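Local coordinates for protein lipase (Rhizopus chinensis, PDB 6A0W) that probably hydrolyses the ester bonds of triacylglycerols, as a class 3 lipase of the alpha/beta-hydrolase fold whose substrate affinity is regulated by its N-terminal segment, at residues Ser141-Val146 with Ala178-Met183; Tyr200-Pro205 with Leu285-Ile290; Val233-Pro238 with Ser274-Thr279. One frame throughout, in Å; residues are numbered along the deposited sequence.

Contact 1 of 3, residues Ser141-Val146 with Ala178-Met183; sequences SSYNQV and ALLAGM
One face of the Tyr-143 ring takes CB of Leu-180, which sits 4.0 Å above the ring plane and offset toward the rim, while Ala-181 approaches the same ring obliquely. The contact joins two helices of the alpha/beta-hydrolase fold, 137-160 and 173-188. The Leu-180 approach qualifies as a CH-pi contact: CB lies 4.3 Å from the centroid of the Tyr-143 ring, 22° off the ring normal. The two side chains run past each other in opposite directions, and CD1 of Leu-180 reaches back to CB of Tyr-143. The tyrosine takes up this position because its CG is anti to the backbone N (chi1 -177°), which carries the ring across to the partner helix. There its OH is hydrogen-bonded to Asp-184, one turn beyond Leu-180, and to Tyr-150 on its own helix. These two partners anchor the far end of a ring packed on the leucine CB and on the backbone and methyl of Ala-181, and all three touching residues are buried. The CA atoms of Tyr-143 and Leu-180 are the nearest across the segments, 7.1 Å apart, so the helices pack closely here. Past the leucine, Tyr-143 CE1 lies 3.7 Å from Ala-181 CA, and Tyr-143 CE1 is 3.9 Å from Ala-181 CB.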
loop_
_atom_site.group_PDB
_atom_site.type_symbol
_atom_site.label_atom_id
_atom_site.label_comp_id
_atom_site.label_asym_id
_atom_site.label_seq_id
_atom_site.Cartn_x
_atom_site.Cartn_y
_atom_site.Cartn_z
ATOM N N SER A 141 -10.694 -4.318 -11.377
ATOM C CA SER A 141 -10.441 -4.313 -12.844
ATOM C C SER A 141 -8.994 -4.066 -13.196
ATOM O O SER A 141 -8.421 -4.778 -14.019
ATOM C CB SER A 141 -11.270 -3.256 -13.581
ATOM O OG SER A 141 -11.918 -2.415 -12.659
ATOM N N SER A 142 -8.366 -3.130 -12.492
ATOM C CA SER A 142 -6.953 -2.870 -12.730
ATOM C C SER A 142 -6.115 -4.093 -12.391
ATOM O O SER A 142 -5.225 -4.495 -13.164
ATOM C CB SER A 142 -6.463 -1.631 -11.954
ATOM O OG SER A 142 -7.266 -0.505 -12.198
ATOM N N TYR A 143 -6.450 -4.732 -11.270
ATOM C CA TYR A 143 -5.732 -5.917 -10.878
ATOM C C TYR A 143 -5.839 -6.974 -11.975
ATOM O O TYR A 143 -4.839 -7.637 -12.312
ATOM C CB TYR A 143 -6.215 -6.483 -9.513
ATOM C CG TYR A 143 -5.395 -7.683 -9.094
ATOM C CD1 TYR A 143 -4.053 -7.533 -8.803
ATOM C CD2 TYR A 143 -5.904 -8.965 -9.200
ATOM C CE1 TYR A 143 -3.230 -8.602 -8.587
ATOM C CE2 TYR A 143 -5.096 -10.071 -8.970
ATOM C CZ TYR A 143 -3.759 -9.880 -8.668
ATOM O OH TYR A 143 -2.893 -10.938 -8.489
ATOM N N ASN A 144 -7.055 -7.201 -12.459
ATOM C CA ASN A 144 -7.258 -8.273 -13.450
ATOM C C ASN A 144 -6.531 -8.012 -14.782
ATOM O O ASN A 144 -6.154 -8.965 -15.463
ATOM C CB ASN A 144 -8.755 -8.533 -13.656
ATOM C CG ASN A 144 -9.355 -9.368 -12.533
ATOM O OD1 ASN A 144 -8.765 -10.314 -12.117
ATOM N ND2 ASN A 144 -10.498 -8.969 -12.010
ATOM N N GLN A 145 -6.167 -6.762 -15.061
ATOM C CA GLN A 145 -5.244 -6.463 -16.168
ATOM C C GLN A 145 -3.807 -6.821 -15.853
ATOM O O GLN A 145 -3.131 -7.475 -16.651
ATOM C CB GLN A 145 -5.289 -4.986 -16.567
ATOM C CG GLN A 145 -6.638 -4.487 -17.061
ATOM C CD GLN A 145 -7.052 -5.225 -18.340
ATOM O OE1 GLN A 145 -6.263 -5.329 -19.297
ATOM N NE2 GLN A 145 -8.173 -5.934 -18.266
ATOM N N VAL A 146 -3.324 -6.455 -14.673
ATOM C CA VAL A 146 -1.883 -6.600 -14.429
ATOM C C VAL A 146 -1.479 -7.991 -13.954
ATOM O O VAL A 146 -0.286 -8.376 -14.088
ATOM C CB VAL A 146 -1.321 -5.509 -13.481
ATOM C CG1 VAL A 146 -1.527 -4.136 -14.113
ATOM C CG2 VAL A 146 -1.987 -5.588 -12.120
ATOM N N ALA A 178 -1.308 -3.961 -4.253
ATOM C CA ALA A 178 -0.443 -4.781 -3.406
ATOM C C ALA A 178 -1.248 -5.810 -2.604
ATOM O O ALA A 178 -0.877 -6.981 -2.548
ATOM C CB ALA A 178 0.386 -3.898 -2.458
ATOM N N LEU A 179 -2.326 -5.352 -1.973
ATOM C CA LEU A 179 -3.126 -6.201 -1.107
ATOM C C LEU A 179 -3.827 -7.285 -1.967
ATOM O O LEU A 179 -3.781 -8.468 -1.652
ATOM C CB LEU A 179 -4.201 -5.351 -0.442
ATOM C CG LEU A 179 -5.194 -6.122 0.405
ATOM C CD1 LEU A 179 -4.449 -6.897 1.484
ATOM C CD2 LEU A 179 -6.204 -5.174 1.037
ATOM N N LEU A 180 -4.333 -6.874 -3.125
ATOM C CA LEU A 180 -5.003 -7.829 -4.034
ATOM C C LEU A 180 -4.016 -8.841 -4.591
ATOM O O LEU A 180 -4.260 -10.058 -4.521
ATOM C CB LEU A 180 -5.748 -7.084 -5.142
ATOM C CG LEU A 180 -6.960 -6.236 -4.714
ATOM C CD1 LEU A 180 -7.506 -5.383 -5.869
ATOM C CD2 LEU A 180 -8.071 -7.099 -4.152
ATOM N N ALA A 181 -2.806 -8.380 -4.866
ATOM C CA ALA A 181 -1.782 -9.293 -5.297
ATOM C C ALA A 181 -1.432 -10.266 -4.184
ATOM O O ALA A 181 -1.147 -11.448 -4.439
ATOM C CB ALA A 181 -0.530 -8.549 -5.747
ATOM N N GLY A 182 -1.274 -9.738 -2.972
ATOM C CA GLY A 182 -0.878 -10.603 -1.868
ATOM C C GLY A 182 -1.921 -11.700 -1.621
ATOM O O GLY A 182 -1.571 -12.839 -1.391
ATOM N N MET A 183 -3.198 -11.341 -1.643
ATOM C CA MET A 183 -4.269 -12.333 -1.515
ATOM C C MET A 183 -4.322 -13.383 -2.668
ATOM O O MET A 183 -4.345 -14.605 -2.405
ATOM C CB MET A 183 -5.603 -11.613 -1.370
ATOM C CG MET A 183 -5.748 -10.800 -0.090
ATOM S SD MET A 183 -5.540 -11.812 1.382
ATOM C CE MET A 183 -3.813 -11.515 1.721
#

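Contact 2 of 3, residues Tyr200-Pro205 with Leu285-Ile290; sequences YTVGCP and LTYFGI. With SO4 (sulfate ion), chain C.
The OH of Tyr-287 is gripped by two hydrogen bonds, to OD2 of Asp-231 and to the backbone N of His-228, and on the side of the 200-205 segment it rests against Gly-203. Its 3.2 Å separation from Gly-203 N has too poor an angle to count as a third bond, so that approach is packing. The main contact across the segments lies over a face of the Tyr-287 ring. There CB of Val-202 stands 3.7 Å from the centroid, 17° off the normal, in CH-pi geometry. CG1 of Val-202 comes within 3.4 Å of CD2 of Tyr-287. Tyr-287 also begins a type I' turn that ends at Ile-290. Backbone N atoms of this turn bind a sulfate, probably from the crystallisation liquor: Gly-289 N is 2.8 Å from its O1 and Phe-288 N is 3.0 Å from its O4; His-228 NE2 also bonds to it. Asp-231 belongs to a probable Ser-His-Asp triad with Ser-172 and His-284, and the bond from Tyr-287 OH to Asp-231 OD2 is consistent with a second-shell position beside that triad. Val-202 ends strand 197-202, and both it and Tyr-287 touch Thr-226 of neighbouring strand 223-228, while Phe-288 leans on helix 38-53.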
loop_
_atom_site.group_PDB
_atom_site.type_symbol
_atom_site.label_atom_id
_atom_site.label_comp_id
_atom_site.label_asym_id
_atom_site.label_seq_id
_atom_site.Cartn_x
_atom_site.Cartn_y
_atom_site.Cartn_z
ATOM N N TYR A 200 3.185 -4.668 2.363
ATOM C CA TYR A 200 3.419 -3.359 2.980
ATOM C C TYR A 200 2.886 -2.271 2.105
ATOM O O TYR A 200 3.234 -2.181 0.913
ATOM C CB TYR A 200 4.922 -3.103 3.169
ATOM C CG TYR A 200 5.550 -3.961 4.250
ATOM C CD1 TYR A 200 5.985 -5.251 3.957
ATOM C CD2 TYR A 200 5.857 -3.428 5.515
ATOM C CE1 TYR A 200 6.504 -6.070 4.940
ATOM C CE2 TYR A 200 6.461 -4.220 6.485
ATOM C CZ TYR A 200 6.808 -5.523 6.187
ATOM O OH TYR A 200 7.431 -6.340 7.090
ATOM N N THR A 201 2.192 -1.342 2.745
ATOM C CA THR A 201 1.642 -0.214 2.027
ATOM C C THR A 201 1.853 1.132 2.780
ATOM O O THR A 201 1.957 1.160 4.023
ATOM C CB THR A 201 0.127 -0.389 1.755
ATOM O OG1 THR A 201 -0.610 -0.399 2.975
ATOM C CG2 THR A 201 -0.175 -1.663 0.954
ATOM N N VAL A 202 1.781 2.217 2.004
ATOM C CA VAL A 202 1.801 3.597 2.485
ATOM C C VAL A 202 0.665 4.341 1.809
ATOM O O VAL A 202 0.522 4.259 0.581
ATOM C CB VAL A 202 3.174 4.296 2.269
ATOM C CG1 VAL A 202 4.175 3.782 3.302
ATOM C CG2 VAL A 202 3.728 4.066 0.871
ATOM N N GLY A 203 -0.218 4.936 2.609
ATOM C CA GLY A 203 -1.376 5.664 2.086
ATOM C C GLY A 203 -2.390 4.817 1.300
ATOM O O GLY A 203 -3.093 5.314 0.415
ATOM N N CYS A 204 -2.584 3.583 1.734
ATOM C CA CYS A 204 -3.551 2.672 1.115
ATOM C C CYS A 204 -5.002 3.063 1.392
ATOM O O CYS A 204 -5.402 3.264 2.553
ATOM C CB CYS A 204 -3.307 1.246 1.591
ATOM S SG CYS A 204 -4.150 -0.002 0.564
ATOM N N PRO A 205 -5.802 3.238 0.336
ATOM C CA PRO A 205 -7.251 3.386 0.576
ATOM C C PRO A 205 -7.897 2.091 1.088
ATOM O O PRO A 205 -7.279 1.017 1.090
ATOM C CB PRO A 205 -7.814 3.681 -0.827
ATOM C CG PRO A 205 -6.877 2.943 -1.718
ATOM C CD PRO A 205 -5.505 3.129 -1.107
ATOM N N LEU A 285 1.789 12.600 0.269
ATOM C CA LEU A 285 2.912 12.718 -0.665
ATOM C C LEU A 285 4.288 12.482 -0.100
ATOM O O LEU A 285 5.259 12.402 -0.866
ATOM C CB LEU A 285 2.870 14.062 -1.404
ATOM C CG LEU A 285 1.548 14.417 -2.107
ATOM C CD1 LEU A 285 1.698 15.726 -2.891
ATOM C CD2 LEU A 285 1.056 13.296 -3.033
ATOM N N THR A 286 4.375 12.318 1.222
ATOM C CA THR A 286 5.653 12.103 1.896
ATOM C C THR A 286 5.473 11.096 3.031
ATOM O O THR A 286 4.533 11.205 3.818
ATOM C CB THR A 286 6.185 13.439 2.493
ATOM O OG1 THR A 286 6.039 14.475 1.516
ATOM C CG2 THR A 286 7.677 13.314 2.837
ATOM N N TYR A 287 6.286 10.050 3.011
ATOM C CA TYR A 287 6.278 9.017 4.033
ATOM C C TYR A 287 7.731 8.821 4.442
ATOM O O TYR A 287 8.576 8.453 3.614
ATOM C CB TYR A 287 5.681 7.686 3.485
ATOM C CG TYR A 287 4.162 7.646 3.636
ATOM C CD1 TYR A 287 3.341 8.354 2.777
ATOM C CD2 TYR A 287 3.549 6.863 4.601
ATOM C CE1 TYR A 287 1.963 8.341 2.927
ATOM C CE2 TYR A 287 2.157 6.848 4.773
ATOM C CZ TYR A 287 1.367 7.566 3.930
ATOM O OH TYR A 287 0.014 7.672 4.165
ATOM N N PHE A 288 7.994 9.061 5.726
ATOM C CA PHE A 288 9.324 8.932 6.331
ATOM C C PHE A 288 10.348 9.814 5.639
ATOM O O PHE A 288 11.438 9.357 5.322
ATOM C CB PHE A 288 9.808 7.472 6.287
ATOM C CG PHE A 288 8.891 6.497 6.970
ATOM C CD1 PHE A 288 8.765 6.491 8.355
ATOM C CD2 PHE A 288 8.199 5.539 6.232
ATOM C CE1 PHE A 288 7.975 5.558 9.002
ATOM C CE2 PHE A 288 7.400 4.606 6.879
ATOM C CZ PHE A 288 7.308 4.591 8.270
ATOM N N GLY A 289 9.921 11.000 5.238
ATOM C CA GLY A 289 10.734 11.901 4.408
ATOM C C GLY A 289 10.883 11.507 2.954
ATOM O O GLY A 289 11.594 12.163 2.224
ATOM N N ILE A 290 10.319 10.376 2.537
ATOM C CA ILE A 290 10.425 9.927 1.123
ATOM C C ILE A 290 9.243 10.444 0.298
ATOM O O ILE A 290 8.084 10.246 0.656
ATOM C CB ILE A 290 10.401 8.385 1.019
ATOM C CG1 ILE A 290 11.577 7.791 1.787
ATOM C CG2 ILE A 290 10.458 7.911 -0.434
ATOM C CD1 ILE A 290 11.352 6.330 2.178
HETATM S S SO4 C . 7.593 12.406 7.498
HETATM O O1 SO4 C . 7.828 12.665 6.080
HETATM O O2 SO4 C . 6.757 13.502 8.031
HETATM O O3 SO4 C . 8.878 12.356 8.215
HETATM O O4 SO4 C . 6.905 11.099 7.632
#

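Contact 3 of 3, residues Val233-Pro238 with Ser274-Thr279; sequences VPHVPP and SIVPFT
Two loops meet here close to the probable Ser-His-Asp triad of this lipase. The His-235 side chain stops short of the triad residues, while Val-233 of the same segment touches His-284 and bonds through N to Asp-231 OD1. His-235, just after the short 3-10 segment 233-234, directs its imidazole into the 274-279 loop. The clearest evidence of packing is CG2 of Val-276, which lies over one ring face, 3.4 Å above the plane and offset toward the rim. The offset is toward ND1 of His-235, 3.5 Å from that methyl. Measured to the ring centroid, CG2 of Val-276 is 3.8 Å away and 24° off the normal, which meets the criteria of a CH-pi contact. The two side chains lie alongside, pointing opposite ways. A chi1 of 161° leaves CG2 of Val-276 anti to the carbonyl carbon and on the histidine, with CG1 placed anti to the backbone N. Around the ring, two further methyls approach obliquely: CG2 of Thr-279 is 4.0 Å from CD2 of His-235, and CD1 of Ile-275 is 4.5 Å from NE2. Across the two segments the imidazole thus meets aliphatic methyls. The 274-279 loop is bent by a cis peptide before Pro-277 and an inverse gamma turn centred on Phe-278; the bond from Phe-278 N to Ile-275 O, 2.9 Å long, braces it. Met-8 of strand 8-9 touches His-235, Val-276 and Thr-279 alike, placing this N-terminal strand against the junction, and Ile-275 packs on Trp-251 of strand 248-252.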
loop_
_atom_site.group_PDB
_atom_site.type_symbol
_atom_site.label_atom_id
_atom_site.label_comp_id
_atom_site.label_asym_id
_atom_site.label_seq_id
_atom_site.Cartn_x
_atom_site.Cartn_y
_atom_site.Cartn_z
ATOM N N VAL A 233 -6.061 9.635 2.177
ATOM C CA VAL A 233 -6.391 8.506 1.312
ATOM C C VAL A 233 -6.820 7.234 2.093
ATOM O O VAL A 233 -7.679 6.448 1.621
ATOM C CB VAL A 233 -5.268 8.205 0.272
ATOM C CG1 VAL A 233 -5.683 7.018 -0.595
ATOM C CG2 VAL A 233 -5.067 9.393 -0.660
ATOM N N PRO A 234 -6.204 6.997 3.265
ATOM C CA PRO A 234 -6.633 5.820 4.018
ATOM C C PRO A 234 -8.022 5.928 4.619
ATOM O O PRO A 234 -8.479 5.000 5.312
ATOM C CB PRO A 234 -5.562 5.696 5.119
ATOM C CG PRO A 234 -4.323 6.241 4.451
ATOM C CD PRO A 234 -4.802 7.373 3.586
ATOM N N HIS A 235 -8.633 7.084 4.431
ATOM C CA HIS A 235 -9.961 7.334 4.936
ATOM C C HIS A 235 -11.007 7.350 3.833
ATOM O O HIS A 235 -12.133 7.774 4.085
ATOM C CB HIS A 235 -9.986 8.667 5.712
ATOM C CG HIS A 235 -8.973 8.714 6.808
ATOM N ND1 HIS A 235 -9.096 7.933 7.939
ATOM C CD2 HIS A 235 -7.712 9.211 6.827
ATOM C CE1 HIS A 235 -7.992 8.054 8.666
ATOM N NE2 HIS A 235 -7.126 8.802 8.007
ATOM N N VAL A 236 -10.653 6.880 2.640
ATOM C CA VAL A 236 -11.645 6.690 1.582
ATOM C C VAL A 236 -11.421 5.297 0.987
ATOM O O VAL A 236 -10.304 4.781 1.018
ATOM C CB VAL A 236 -11.533 7.747 0.454
ATOM C CG1 VAL A 236 -11.611 9.153 0.992
ATOM C CG2 VAL A 236 -10.243 7.566 -0.314
ATOM N N PRO A 237 -12.433 4.720 0.337
ATOM C CA PRO A 237 -13.828 5.137 0.407
ATOM C C PRO A 237 -14.379 5.054 1.818
ATOM O O PRO A 237 -13.793 4.392 2.665
ATOM C CB PRO A 237 -14.540 4.081 -0.442
ATOM C CG PRO A 237 -13.518 3.534 -1.349
ATOM C CD PRO A 237 -12.193 3.687 -0.678
ATOM N N PRO A 238 -15.599 5.519 2.022
ATOM C CA PRO A 238 -16.092 5.630 3.402
ATOM C C PRO A 238 -16.498 4.294 4.005
ATOM O O PRO A 238 -17.083 3.445 3.330
ATOM C CB PRO A 238 -17.327 6.522 3.241
ATOM C CG PRO A 238 -17.101 7.253 1.944
ATOM C CD PRO A 238 -16.484 6.201 1.071
ATOM N N SER A 274 -8.408 8.997 14.308
ATOM C CA SER A 274 -8.564 10.031 15.355
ATOM C C SER A 274 -8.402 11.457 14.838
ATOM O O SER A 274 -8.812 12.351 15.541
ATOM C CB SER A 274 -7.580 9.802 16.528
ATOM O OG SER A 274 -6.247 10.106 16.191
ATOM N N ILE A 275 -7.814 11.690 13.656
ATOM C CA ILE A 275 -7.734 13.051 13.105
ATOM C C ILE A 275 -8.833 13.428 12.071
ATOM O O ILE A 275 -8.912 14.568 11.613
ATOM C CB ILE A 275 -6.325 13.415 12.570
ATOM C CG1 ILE A 275 -5.827 12.469 11.459
ATOM C CG2 ILE A 275 -5.313 13.434 13.706
ATOM C CD1 ILE A 275 -6.474 12.705 10.118
ATOM N N VAL A 276 -9.731 12.508 11.773
ATOM C CA VAL A 276 -10.811 12.734 10.830
ATOM C C VAL A 276 -11.767 13.758 11.442
ATOM O O VAL A 276 -12.028 13.649 12.609
ATOM C CB VAL A 276 -11.516 11.394 10.584
ATOM C CG1 VAL A 276 -12.911 11.546 10.006
ATOM C CG2 VAL A 276 -10.672 10.512 9.669
ATOM N N PRO A 277 -12.195 14.802 10.731
ATOM C CA PRO A 277 -12.154 14.903 9.253
ATOM C C PRO A 277 -11.140 15.920 8.755
ATOM O O PRO A 277 -11.180 16.382 7.608
ATOM C CB PRO A 277 -13.577 15.354 8.905
ATOM C CG PRO A 277 -13.976 16.200 10.092
ATOM C CD PRO A 277 -13.373 15.492 11.299
ATOM N N PHE A 278 -10.177 16.219 9.603
ATOM C CA PHE A 278 -9.165 17.189 9.273
ATOM C C PHE A 278 -8.013 16.476 8.596
ATOM O O PHE A 278 -6.944 16.286 9.182
ATOM C CB PHE A 278 -8.707 17.936 10.542
ATOM C CG PHE A 278 -9.827 18.645 11.257
ATOM C CD1 PHE A 278 -10.352 19.819 10.743
ATOM C CD2 PHE A 278 -10.377 18.122 12.408
ATOM C CE1 PHE A 278 -11.376 20.481 11.382
ATOM C CE2 PHE A 278 -11.418 18.769 13.040
ATOM C CZ PHE A 278 -11.914 19.950 12.531
ATOM N N THR A 279 -8.217 16.163 7.318
ATOM C CA THR A 279 -7.264 15.398 6.514
ATOM C C THR A 279 -6.674 16.272 5.416
ATOM O O THR A 279 -7.003 17.449 5.313
ATOM C CB THR A 279 -7.999 14.213 5.855
ATOM O OG1 THR A 279 -9.198 14.701 5.240
ATOM C CG2 THR A 279 -8.387 13.175 6.912
#

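Overall arrangement
Along the chain, contact 1 closes before contact 2 opens, and contact 3 is nested within the loop that contact 2 closes. Contacts 1 and 2 have centres about 19 Å apart and are joined through consecutive elements: Ala-178 on helix 173-188 packs its CB 4.1 Å from CG2 of Thr-201 on strand 197-202 of the central mixed sheet. Contacts 2 and 3, centres about 15 Å apart, touch directly where Gly-203 O meets Val-233 CG1 at 3.3 Å. Contacts 1 and 3 do not touch, their nearest atoms being about 11 Å apart. In space the contacts lead from the helix layer through the sheet to the loops near the probable triad.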